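Local coordinates for protein citryl-spermidine/3,4-dihydroxybenzoyl-citryl-spermidine:spermidine ligase (Bacillus anthracis, PDB 3TO3) that catalyses the ATP-dependent condensation of spermidine with citryl-spermidine intermediates in the biosynthesis of petrobactin, a catecholate siderophore used in iron acquisition and virulence, at residues 297-302 with 369-374; 326-331 with 434-439; 347-352 with 459-464. One frame throughout, in Å; residues are numbered along the deposited sequence. Where two conformers were deposited one is given.

Contact 1: residues 297-302 with 369-374. With ATP (adenosine-5'-triphosphate), chain E.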
loop_
_atom_site.group_PDB
_atom_site.type_symbol
_atom_site.label_atom_id
_atom_site.label_comp_id
_atom_site.label_asym_id
_atom_site.label_seq_id
_atom_site.Cartn_x
_atom_site.Cartn_y
_atom_site.Cartn_z
ATOM N N TYR B 297 5.251 29.578 -1.995
ATOM C CA TYR B 297 4.723 28.248 -1.772
ATOM C C TYR B 297 5.833 27.228 -1.961
ATOM O O TYR B 297 6.842 27.488 -2.629
ATOM C CB TYR B 297 3.618 27.901 -2.785
ATOM C CG TYR B 297 2.525 28.934 -2.980
ATOM C CD1 TYR B 297 1.488 29.071 -2.065
ATOM C CD2 TYR B 297 2.525 29.755 -4.116
ATOM C CE1 TYR B 297 0.466 30.032 -2.262
ATOM C CE2 TYR B 297 1.541 30.694 -4.328
ATOM C CZ TYR B 297 0.507 30.839 -3.401
ATOM O OH TYR B 297 -0.462 31.793 -3.654
ATOM N N VAL B 298 5.605 26.054 -1.388
ATOM C CA VAL B 298 6.491 24.921 -1.499
ATOM C C VAL B 298 5.689 23.788 -2.122
ATOM O O VAL B 298 4.588 23.433 -1.640
ATOM C CB VAL B 298 6.995 24.542 -0.107
ATOM C CG1 VAL B 298 8.159 23.696 -0.212
ATOM C CG2 VAL B 298 7.432 25.788 0.594
ATOM N N LYS B 299 6.200 23.257 -3.222
ATOM C CA LYS B 299 5.602 22.086 -3.835
ATOM C C LYS B 299 6.558 20.937 -3.602
ATOM O O LYS B 299 7.711 20.967 -4.081
ATOM C CB LYS B 299 5.328 22.300 -5.327
ATOM C CG LYS B 299 4.703 21.107 -6.048
ATOM C CD LYS B 299 4.289 21.471 -7.475
ATOM C CE LYS B 299 3.318 20.454 -8.050
ATOM N NZ LYS B 299 2.985 20.750 -9.484
ATOM N N VAL B 300 6.098 19.938 -2.848
ATOM C CA VAL B 300 7.007 18.897 -2.387
ATOM C C VAL B 300 6.534 17.509 -2.760
ATOM O O VAL B 300 5.364 17.310 -3.067
ATOM C CB VAL B 300 7.238 18.979 -0.873
ATOM C CG1 VAL B 300 7.944 20.260 -0.528
ATOM C CG2 VAL B 300 5.896 18.917 -0.119
ATOM N N SER B 301 7.462 16.557 -2.766
ATOM C CA SER B 301 7.137 15.175 -3.109
ATOM C C SER B 301 6.132 14.573 -2.111
ATOM O O SER B 301 6.244 14.787 -0.907
ATOM C CB SER B 301 8.415 14.348 -3.096
ATOM O OG SER B 301 9.185 14.640 -4.242
ATOM N N LEU B 302 5.137 13.848 -2.600
ATOM C CA LEU B 302 4.268 13.122 -1.686
ATOM C C LEU B 302 3.954 11.765 -2.260
ATOM O O LEU B 302 3.392 11.675 -3.347
ATOM C CB LEU B 302 3.011 13.932 -1.472
ATOM C CG LEU B 302 2.120 13.623 -0.285
ATOM C CD1 LEU B 302 2.855 13.813 1.058
ATOM C CD2 LEU B 302 0.863 14.508 -0.403
ATOM N N ILE B 369 9.965 22.278 -5.266
ATOM C CA ILE B 369 9.937 23.462 -6.120
ATOM C C ILE B 369 9.294 24.623 -5.373
ATOM O O ILE B 369 8.227 24.470 -4.790
ATOM C CB ILE B 369 9.128 23.234 -7.396
ATOM C CG1 ILE B 369 9.803 22.212 -8.293
ATOM C CG2 ILE B 369 8.930 24.565 -8.143
ATOM C CD1 ILE B 369 8.841 21.493 -9.257
ATOM N N TRP B 370 9.934 25.787 -5.387
ATOM C CA TRP B 370 9.374 26.968 -4.723
ATOM C C TRP B 370 8.646 27.789 -5.753
ATOM O O TRP B 370 9.083 27.871 -6.885
ATOM C CB TRP B 370 10.450 27.819 -4.082
ATOM C CG TRP B 370 10.985 27.319 -2.797
ATOM C CD1 TRP B 370 10.515 27.622 -1.564
ATOM C CD2 TRP B 370 12.128 26.458 -2.589
ATOM N NE1 TRP B 370 11.285 27.025 -0.596
ATOM C CE2 TRP B 370 12.271 26.285 -1.196
ATOM C CE3 TRP B 370 13.035 25.818 -3.443
ATOM C CZ2 TRP B 370 13.287 25.483 -0.624
ATOM C CZ3 TRP B 370 14.050 25.030 -2.875
ATOM C CH2 TRP B 370 14.156 24.868 -1.472
ATOM N N ARG B 371 7.525 28.396 -5.374
ATOM C CA ARG B 371 6.750 29.185 -6.331
ATOM C C ARG B 371 6.314 30.530 -5.733
ATOM O O ARG B 371 6.043 30.608 -4.528
ATOM C CB ARG B 371 5.561 28.363 -6.835
ATOM C CG ARG B 371 4.378 29.165 -7.255
ATOM C CD ARG B 371 3.490 28.382 -8.218
ATOM N NE ARG B 371 2.810 27.256 -7.608
ATOM C CZ ARG B 371 2.627 26.084 -8.214
ATOM N NH1 ARG B 371 3.081 25.879 -9.437
ATOM N NH2 ARG B 371 1.984 25.110 -7.594
ATOM N N GLU B 372 6.275 31.585 -6.558
ATOM C CA GLU B 372 5.883 32.925 -6.083
ATOM C C GLU B 372 4.484 32.904 -5.485
ATOM O O GLU B 372 3.565 32.320 -6.065
ATOM C CB GLU B 372 5.857 33.954 -7.226
ATOM C CG GLU B 372 7.180 34.311 -7.826
ATOM C CD GLU B 372 7.031 35.341 -8.948
ATOM O OE1 GLU B 372 6.152 35.135 -9.842
ATOM O OE2 GLU B 372 7.788 36.355 -8.926
ATOM N N SER B 373 4.312 33.564 -4.352
ATOM C CA SER B 373 2.982 33.752 -3.755
ATOM C C SER B 373 2.152 34.655 -4.631
ATOM O O SER B 373 2.641 35.687 -5.071
ATOM C CB SER B 373 3.118 34.454 -2.403
ATOM O OG SER B 373 1.846 34.592 -1.800
ATOM N N VAL B 374 0.898 34.303 -4.871
ATOM C CA VAL B 374 0.007 35.191 -5.621
ATOM C C VAL B 374 -0.160 36.564 -4.929
ATOM O O VAL B 374 -0.464 37.568 -5.580
ATOM C CB VAL B 374 -1.383 34.566 -5.825
ATOM C CG1 VAL B 374 -2.212 34.707 -4.562
ATOM C CG2 VAL B 374 -2.085 35.233 -6.969
HETATM P PB ATP E . -0.342 19.943 -8.514
HETATM O O1B ATP E . 0.273 19.462 -7.223
HETATM O O2B ATP E . 0.476 19.448 -9.677
HETATM O O3B ATP E . -0.425 21.513 -8.504
HETATM P PA ATP E . -2.145 17.919 -8.720
HETATM O O1A ATP E . -1.053 17.139 -8.016
HETATM O O2A ATP E . -2.320 17.502 -10.176
HETATM O O3A ATP E . -1.814 19.437 -8.667
HETATM O "O5'" ATP E . -3.479 17.657 -7.932
HETATM C "C5'" ATP E . -4.473 18.612 -7.884
HETATM C "C4'" ATP E . -5.769 18.168 -7.499
HETATM O "O4'" ATP E . -6.776 19.140 -7.943
HETATM C "C3'" ATP E . -6.106 16.892 -8.172
HETATM O "O3'" ATP E . -6.360 15.918 -7.234
HETATM C "C2'" ATP E . -7.309 17.190 -8.970
HETATM O "O2'" ATP E . -8.163 16.125 -8.982
HETATM C "C1'" ATP E . -7.890 18.354 -8.243
HETATM N N9 ATP E . -8.903 19.089 -8.952
HETATM C C8 ATP E . -10.107 19.397 -8.438
HETATM N N7 ATP E . -10.786 20.084 -9.366
HETATM C C5 ATP E . -10.019 20.225 -10.471
HETATM C C6 ATP E . -10.224 20.847 -11.711
HETATM N N6 ATP E . -11.477 21.499 -11.977
HETATM N N1 ATP E . -9.236 20.818 -12.634
HETATM C C2 ATP E . -8.067 20.198 -12.366
HETATM N N3 ATP E . -7.840 19.588 -11.181
HETATM C C4 ATP E . -8.796 19.584 -10.214
#
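Tyr297 pairs with Arg371 and Lys299 with Ile369 where strands 297-306 and 367-371 run antiparallel in the mixed sheet beside the ATP site. Both are hydrogen-bonded pairs: Tyr297 N gives to Arg371 O at 2.8 Å, and Lys299 N to Ile369 O at the same distance. Between them lies the non-hydrogen-bonded pair Val298 and Trp370, where Trp370 CA meets Tyr297 O in a CA-H...O contact. Val298 CG2 lies 4.2 Å from Trp370 CD1, the two side chains side by side.

On the sheet face of Tyr297 the Lys299 chain is extended throughout. Its NZ, as placed, donates to ATP O2B at 2.8 Å and is salt-bridged to Asp459, but it lies too close to His461, so both bonds are less sure. Arg371 is salt-bridged to Asp459 and Glu349.

The Tyr297 ring reaches past Arg371 to residues 372-374, crossing Val374 obliquely. CB stands 4.0 Å from Arg371 O. CD2 packs on Arg371 CG at 3.7 Å; CE2 meets Glu372 O at the ring edge and passes close to Ser373 CA. At the tip, Tyr297 OH accepts a nearly straight bond (169°) from Val374 N at 3.1 Å.

Contact 2: residues 326-331 with 434-439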
loop_
_atom_site.group_PDB
_atom_site.type_symbol
_atom_site.label_atom_id
_atom_site.label_comp_id
_atom_site.label_asym_id
_atom_site.label_seq_id
_atom_site.Cartn_x
_atom_site.Cartn_y
_atom_site.Cartn_z
ATOM N N ASN B 326 11.676 31.174 -16.172
ATOM C CA ASN B 326 12.429 32.305 -16.717
ATOM C C ASN B 326 12.087 32.512 -18.192
ATOM O O ASN B 326 11.829 33.632 -18.636
ATOM C CB ASN B 326 13.937 32.106 -16.514
ATOM C CG ASN B 326 14.787 33.171 -17.219
ATOM O OD1 ASN B 326 15.641 32.848 -18.049
ATOM N ND2 ASN B 326 14.556 34.445 -16.882
ATOM N N TRP B 327 12.065 31.414 -18.940
ATOM C CA TRP B 327 11.652 31.436 -20.338
ATOM C C TRP B 327 10.239 32.017 -20.561
ATOM O O TRP B 327 10.047 32.871 -21.434
ATOM C CB TRP B 327 11.675 30.019 -20.876
ATOM C CG TRP B 327 11.262 29.889 -22.302
ATOM C CD1 TRP B 327 11.687 30.659 -23.347
ATOM C CD2 TRP B 327 10.412 28.880 -22.868
ATOM N NE1 TRP B 327 11.133 30.210 -24.522
ATOM C CE2 TRP B 327 10.350 29.119 -24.256
ATOM C CE3 TRP B 327 9.695 27.805 -22.339
ATOM C CZ2 TRP B 327 9.601 28.322 -25.116
ATOM C CZ3 TRP B 327 8.954 27.023 -23.196
ATOM C CH2 TRP B 327 8.917 27.283 -24.569
ATOM N N LEU B 328 9.246 31.541 -19.805
ATOM C CA LEU B 328 7.880 32.072 -19.965
ATOM C C LEU B 328 7.830 33.516 -19.543
ATOM O O LEU B 328 7.164 34.334 -20.169
ATOM C CB LEU B 328 6.851 31.298 -19.147
ATOM C CG LEU B 328 6.562 29.914 -19.680
ATOM C CD1 LEU B 328 5.690 29.176 -18.670
ATOM C CD2 LEU B 328 5.914 30.027 -21.063
ATOM N N SER B 329 8.539 33.840 -18.478
ATOM C CA SER B 329 8.551 35.224 -18.026
ATOM C C SER B 329 9.020 36.179 -19.137
ATOM O O SER B 329 8.470 37.288 -19.289
ATOM C CB SER B 329 9.430 35.377 -16.789
ATOM O OG SER B 329 9.501 36.736 -16.383
ATOM N N ASN B 330 10.028 35.754 -19.903
ATOM C CA ASN B 330 10.583 36.608 -20.945
ATOM C C ASN B 330 9.631 36.749 -22.104
ATOM O O ASN B 330 9.552 37.815 -22.731
ATOM C CB ASN B 330 11.946 36.110 -21.441
ATOM C CG ASN B 330 13.058 36.356 -20.426
ATOM O OD1 ASN B 330 12.980 37.284 -19.609
ATOM N ND2 ASN B 330 14.091 35.518 -20.466
ATOM N N VAL B 331 8.911 35.669 -22.389
ATOM C CA VAL B 331 7.949 35.683 -23.475
ATOM C C VAL B 331 6.871 36.705 -23.153
ATOM O O VAL B 331 6.504 37.506 -23.986
ATOM C CB VAL B 331 7.340 34.281 -23.691
ATOM C CG1 VAL B 331 6.139 34.346 -24.584
ATOM C CG2 VAL B 331 8.385 33.356 -24.284
ATOM N N ILE B 434 2.744 28.331 -27.612
ATOM C CA ILE B 434 2.990 27.747 -26.311
ATOM C C ILE B 434 1.658 27.377 -25.652
ATOM O O ILE B 434 0.822 28.242 -25.420
ATOM C CB ILE B 434 3.694 28.756 -25.416
ATOM C CG1 ILE B 434 5.091 29.049 -25.950
ATOM C CG2 ILE B 434 3.784 28.251 -24.001
ATOM C CD1 ILE B 434 5.846 30.019 -25.091
ATOM N N ALA B 435 1.441 26.101 -25.347
ATOM C CA ALA B 435 0.200 25.746 -24.672
ATOM C C ALA B 435 0.484 25.363 -23.227
ATOM O O ALA B 435 1.098 24.339 -22.945
ATOM C CB ALA B 435 -0.493 24.647 -25.392
ATOM N N LEU B 436 0.071 26.229 -22.315
ATOM C CA LEU B 436 0.141 25.949 -20.899
ATOM C C LEU B 436 -0.986 24.990 -20.649
ATOM O O LEU B 436 -1.999 25.037 -21.352
ATOM C CB LEU B 436 -0.061 27.234 -20.102
ATOM C CG LEU B 436 0.996 28.280 -20.493
ATOM C CD1 LEU B 436 0.760 29.597 -19.801
ATOM C CD2 LEU B 436 2.383 27.736 -20.180
ATOM N N GLU B 437 -0.829 24.132 -19.648
ATOM C CA GLU B 437 -1.903 23.232 -19.320
ATOM C C GLU B 437 -2.905 24.121 -18.583
ATOM O O GLU B 437 -2.661 24.680 -17.524
ATOM C CB GLU B 437 -1.390 22.149 -18.397
ATOM C CG GLU B 437 -2.139 20.843 -18.463
ATOM C CD GLU B 437 -1.729 19.895 -17.331
ATOM O OE1 GLU B 437 -2.339 18.810 -17.220
ATOM O OE2 GLU B 437 -0.805 20.242 -16.550
ATOM N N SER B 438 -4.044 24.226 -19.226
ATOM C CA SER B 438 -5.122 25.170 -18.985
ATOM C C SER B 438 -6.300 24.650 -18.160
ATOM O O SER B 438 -7.403 25.178 -18.278
ATOM C CB SER B 438 -5.524 25.938 -20.246
ATOM O OG SER B 438 -5.371 25.137 -21.415
ATOM N N HIS B 439 -6.116 23.543 -17.449
ATOM C CA HIS B 439 -7.229 23.002 -16.676
ATOM C C HIS B 439 -7.570 23.974 -15.530
ATOM O O HIS B 439 -6.909 25.006 -15.342
ATOM C CB HIS B 439 -6.887 21.629 -16.090
ATOM C CG HIS B 439 -6.552 20.570 -17.107
ATOM N ND1 HIS B 439 -5.328 19.938 -17.142
ATOM C CD2 HIS B 439 -7.299 19.983 -18.076
ATOM C CE1 HIS B 439 -5.323 19.026 -18.102
ATOM N NE2 HIS B 439 -6.510 19.026 -18.679
#
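Ile434 CD1 meets Trp327, Leu328 and Val331 of helix 315-333. It reaches the Trp327 indole tip to tip, CD1 lying 4.1 Å from CZ2 and equally near CH2, obliquely to the ring. Its chain is extended (chi2 -179°), which carries CD1 out to the helix. Leu328 crosses the isoleucine obliquely: its CD2 touches both branches, at 4.0 Å from Ile434 CD1 and about as far from CG2. Val331, about a turn on from Trp327, adds CG2 at 4.3 Å from Ile434 CD1.

Two residues later Leu436 makes the second apolar touch. Its CD2 meets Leu328 CD1 at 3.9 Å, the two leucines sliding past each other in opposite directions. Leu328 therefore divides its methyls, CD2 serving Ile434 and CD1 serving Leu436. Beyond it the chain leaves the helix, and Ser438 OG gives a weak bond back to Leu436 O.

No hydrogen bond joins the two segments: this is plain apolar packing between the IucA/IucC and FhuF-like family regions, with the Leu436 side chain about 11 Å from that of Glu462 in the ATP site. Strand 434-435 pairs through Ala435 with Glu465 of strand 465-467, whose Phe466 meets Trp327 edge-to-face. Helix 410-432 adds Leu428 against Leu436 and His432 against Val331, while helix 502-528 packs on Ala435 and Ser438.

Contact 3: residues 347-352 with 459-464. With ATP (adenosine-5'-triphosphate), chain E.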
loop_
_atom_site.group_PDB
_atom_site.type_symbol
_atom_site.label_atom_id
_atom_site.label_comp_id
_atom_site.label_asym_id
_atom_site.label_seq_id
_atom_site.Cartn_x
_atom_site.Cartn_y
_atom_site.Cartn_z
ATOM N N LEU B 347 2.905 32.721 -11.992
ATOM C CA LEU B 347 3.562 32.551 -10.692
ATOM C C LEU B 347 4.800 31.697 -10.977
ATOM O O LEU B 347 4.703 30.516 -11.344
ATOM C CB LEU B 347 2.642 31.837 -9.698
ATOM C CG LEU B 347 1.316 32.537 -9.440
ATOM C CD1 LEU B 347 0.439 31.693 -8.555
ATOM C CD2 LEU B 347 1.567 33.946 -8.816
ATOM N N LYS B 348 5.970 32.286 -10.763
ATOM C CA LYS B 348 7.183 31.679 -11.262
ATOM C C LYS B 348 7.600 30.563 -10.319
ATOM O O LYS B 348 7.570 30.755 -9.101
ATOM C CB LYS B 348 8.303 32.715 -11.402
ATOM C CG LYS B 348 8.077 33.771 -12.488
ATOM C CD LYS B 348 9.302 34.715 -12.592
ATOM C CE LYS B 348 8.955 36.104 -13.190
ATOM N NZ LYS B 348 8.312 37.093 -12.248
ATOM N N GLU B 349 8.003 29.420 -10.879
ATOM C CA GLU B 349 8.600 28.399 -10.057
ATOM C C GLU B 349 10.068 28.782 -10.175
ATOM O O GLU B 349 10.754 28.363 -11.093
ATOM C CB GLU B 349 8.303 27.042 -10.754
ATOM C CG GLU B 349 6.784 26.638 -10.628
ATOM C CD GLU B 349 6.217 25.721 -11.724
ATOM O OE1 GLU B 349 6.941 25.097 -12.526
ATOM O OE2 GLU B 349 4.989 25.616 -11.791
ATOM N N PHE B 350 10.575 29.492 -9.171
ATOM C CA PHE B 350 11.815 30.217 -9.389
ATOM C C PHE B 350 13.031 29.500 -8.813
ATOM O O PHE B 350 14.181 29.911 -9.010
ATOM C CB PHE B 350 11.708 31.673 -8.878
ATOM C CG PHE B 350 11.448 31.772 -7.412
ATOM C CD1 PHE B 350 10.145 31.813 -6.930
ATOM C CD2 PHE B 350 12.494 31.778 -6.510
ATOM C CE1 PHE B 350 9.889 31.874 -5.591
ATOM C CE2 PHE B 350 12.243 31.833 -5.157
ATOM C CZ PHE B 350 10.930 31.888 -4.691
ATOM N N SER B 351 12.777 28.410 -8.114
ATOM C CA SER B 351 13.864 27.643 -7.545
ATOM C C SER B 351 13.438 26.197 -7.330
ATOM O O SER B 351 12.240 25.916 -7.170
ATOM C CB SER B 351 14.284 28.297 -6.247
ATOM O OG SER B 351 15.480 27.745 -5.789
ATOM N N SER B 352 14.394 25.273 -7.344
ATOM C CA SER B 352 14.042 23.871 -7.145
ATOM C C SER B 352 15.258 23.118 -6.681
ATOM O O SER B 352 16.347 23.561 -6.903
ATOM C CB SER B 352 13.526 23.247 -8.434
ATOM O OG SER B 352 14.598 23.081 -9.326
ATOM N N ASP B 459 1.755 26.075 -12.242
ATOM C CA ASP B 459 2.113 24.708 -12.617
ATOM C C ASP B 459 2.554 24.528 -14.074
ATOM O O ASP B 459 1.829 23.935 -14.876
ATOM C CB ASP B 459 0.983 23.729 -12.271
ATOM C CG ASP B 459 0.900 23.437 -10.780
ATOM O OD1 ASP B 459 1.961 23.333 -10.124
ATOM O OD2 ASP B 459 -0.230 23.328 -10.254
ATOM N N PHE B 460 3.710 25.098 -14.410
ATOM C CA PHE B 460 4.413 24.946 -15.706
ATOM C C PHE B 460 5.310 23.714 -15.857
ATOM O O PHE B 460 5.455 23.153 -16.938
ATOM C CB PHE B 460 5.231 26.217 -15.980
ATOM C CG PHE B 460 4.470 27.460 -15.652
ATOM C CD1 PHE B 460 3.195 27.635 -16.162
ATOM C CD2 PHE B 460 4.981 28.403 -14.768
ATOM C CE1 PHE B 460 2.466 28.779 -15.851
ATOM C CE2 PHE B 460 4.248 29.534 -14.437
ATOM C CZ PHE B 460 2.992 29.725 -14.973
ATOM N N HIS B 461 5.942 23.316 -14.766
ATOM C CA HIS B 461 7.040 22.405 -14.876
ATOM C C HIS B 461 6.635 21.061 -15.499
ATOM O O HIS B 461 7.405 20.473 -16.263
ATOM C CB HIS B 461 7.716 22.232 -13.515
ATOM C CG HIS B 461 6.909 21.434 -12.549
ATOM N ND1 HIS B 461 5.867 21.976 -11.824
ATOM C CD2 HIS B 461 6.972 20.129 -12.203
ATOM C CE1 HIS B 461 5.329 21.041 -11.063
ATOM N NE2 HIS B 461 5.978 19.907 -11.279
ATOM N N GLU B 462 5.489 20.527 -15.100
ATOM C CA GLU B 462 4.983 19.280 -15.696
ATOM C C GLU B 462 4.176 19.387 -16.997
ATOM O O GLU B 462 4.398 18.612 -17.928
ATOM C CB GLU B 462 4.184 18.485 -14.661
ATOM C CG GLU B 462 3.116 19.313 -13.936
ATOM C CD GLU B 462 2.518 18.584 -12.738
ATOM O OE1 GLU B 462 2.926 17.423 -12.477
ATOM O OE2 GLU B 462 1.639 19.177 -12.062
ATOM N N GLY B 463 3.246 20.343 -17.048
ATOM C CA GLY B 463 2.198 20.360 -18.060
ATOM C C GLY B 463 2.434 20.912 -19.467
ATOM O O GLY B 463 1.916 20.389 -20.462
ATOM N N LEU B 464 3.229 21.965 -19.539
ATOM C CA LEU B 464 3.440 22.736 -20.748
ATOM C C LEU B 464 3.839 21.945 -22.017
ATOM O O LEU B 464 4.706 21.065 -21.999
ATOM C CB LEU B 464 4.479 23.795 -20.418
ATOM C CG LEU B 464 5.045 24.710 -21.469
ATOM C CD1 LEU B 464 5.529 25.965 -20.761
ATOM C CD2 LEU B 464 6.170 24.019 -22.205
HETATM P PB ATP E . -0.342 19.943 -8.514
HETATM O O1B ATP E . 0.273 19.462 -7.223
HETATM O O2B ATP E . 0.476 19.448 -9.677
HETATM O O3B ATP E . -0.425 21.513 -8.504
HETATM P PA ATP E . -2.145 17.919 -8.720
HETATM O O1A ATP E . -1.053 17.139 -8.016
HETATM O O2A ATP E . -2.320 17.502 -10.176
HETATM O O3A ATP E . -1.814 19.437 -8.667
HETATM O "O5'" ATP E . -3.479 17.657 -7.932
HETATM C "C5'" ATP E . -4.473 18.612 -7.884
HETATM C "C4'" ATP E . -5.769 18.168 -7.499
HETATM O "O4'" ATP E . -6.776 19.140 -7.943
HETATM C "C3'" ATP E . -6.106 16.892 -8.172
HETATM O "O3'" ATP E . -6.360 15.918 -7.234
HETATM C "C2'" ATP E . -7.309 17.190 -8.970
HETATM O "O2'" ATP E . -8.163 16.125 -8.982
HETATM C "C1'" ATP E . -7.890 18.354 -8.243
HETATM N N9 ATP E . -8.903 19.089 -8.952
HETATM C C8 ATP E . -10.107 19.397 -8.438
HETATM N N7 ATP E . -10.786 20.084 -9.366
HETATM C C5 ATP E . -10.019 20.225 -10.471
HETATM C C6 ATP E . -10.224 20.847 -11.711
HETATM N N6 ATP E . -11.477 21.499 -11.977
HETATM N N1 ATP E . -9.236 20.818 -12.634
HETATM C C2 ATP E . -8.067 20.198 -12.366
HETATM N N3 ATP E . -7.840 19.588 -11.181
HETATM C C4 ATP E . -8.796 19.584 -10.214
HETATM O O HOH W 1 3.547 28.005 -11.360
#
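Glu349 directs its buried carboxylate at the backbone of 459-461, so that one acid side chain receives successive main-chain N-H groups. Phe460 N donates to OE2 at 3.0 Å, on the syn side and 26° out of the carboxylate plane. OE1 takes two weak bonds from His461, one from the backbone N at 3.0 Å and a doubtful one from ND1 at 3.4 Å, since the ring lies too close to Lys299 NZ. The carboxylate and imidazole planes stand 72° apart, and OE1 also comes to 3.1 Å from His461 CB.

A water completes the link: it donates to Leu347 O and to Glu349 OE2, and accepts from Asp459 N, each at 2.8 Å. Leu347 O also meets the Phe460 ring obliquely, 3.3 Å from CE2. Glu349 OE2 and Asp459 OD1 are like charges 4.1 Å apart; the shared Arg371 probably offsets their repulsion.

Glu349 of strand 345-355 thus bonds to the loop, whose Asp459 and Glu462 lie close to the nucleotide. Asp459 OD2 lies 2.5 Å from ATP O3B, and Glu462, though poorly ordered, binds ATP. Asp459 belongs to the magnesium site with Gln441 and Asn442; the geometry is consistent with Glu349 being a second-shell residue of the ATP-magnesium site of this IucA/IucC-family synthetase.

Overall arrangement
All three contacts are buried; contacts 1 and 3 touch ATP, contact 2 does not. Contacts 1 and 3 share one sheet, in which strands 367-371 and 345-355 are neighbours, and their centres are about 9 Å apart. Contact 1 is largely regular strand pairing, whereas contact 3 relies on a carboxylate, a water and a metal-binding loop. Contact 2 differs in kind: helix against strand and loop, wholly apolar across its segments, its centre about 17 Å from that of contact 1. It meets contact 3 where Leu328 packs on Phe460 and Leu436 on Leu464; loop 459-464 thus meets polar partners in contact 3 and apolar side chains of contact 2.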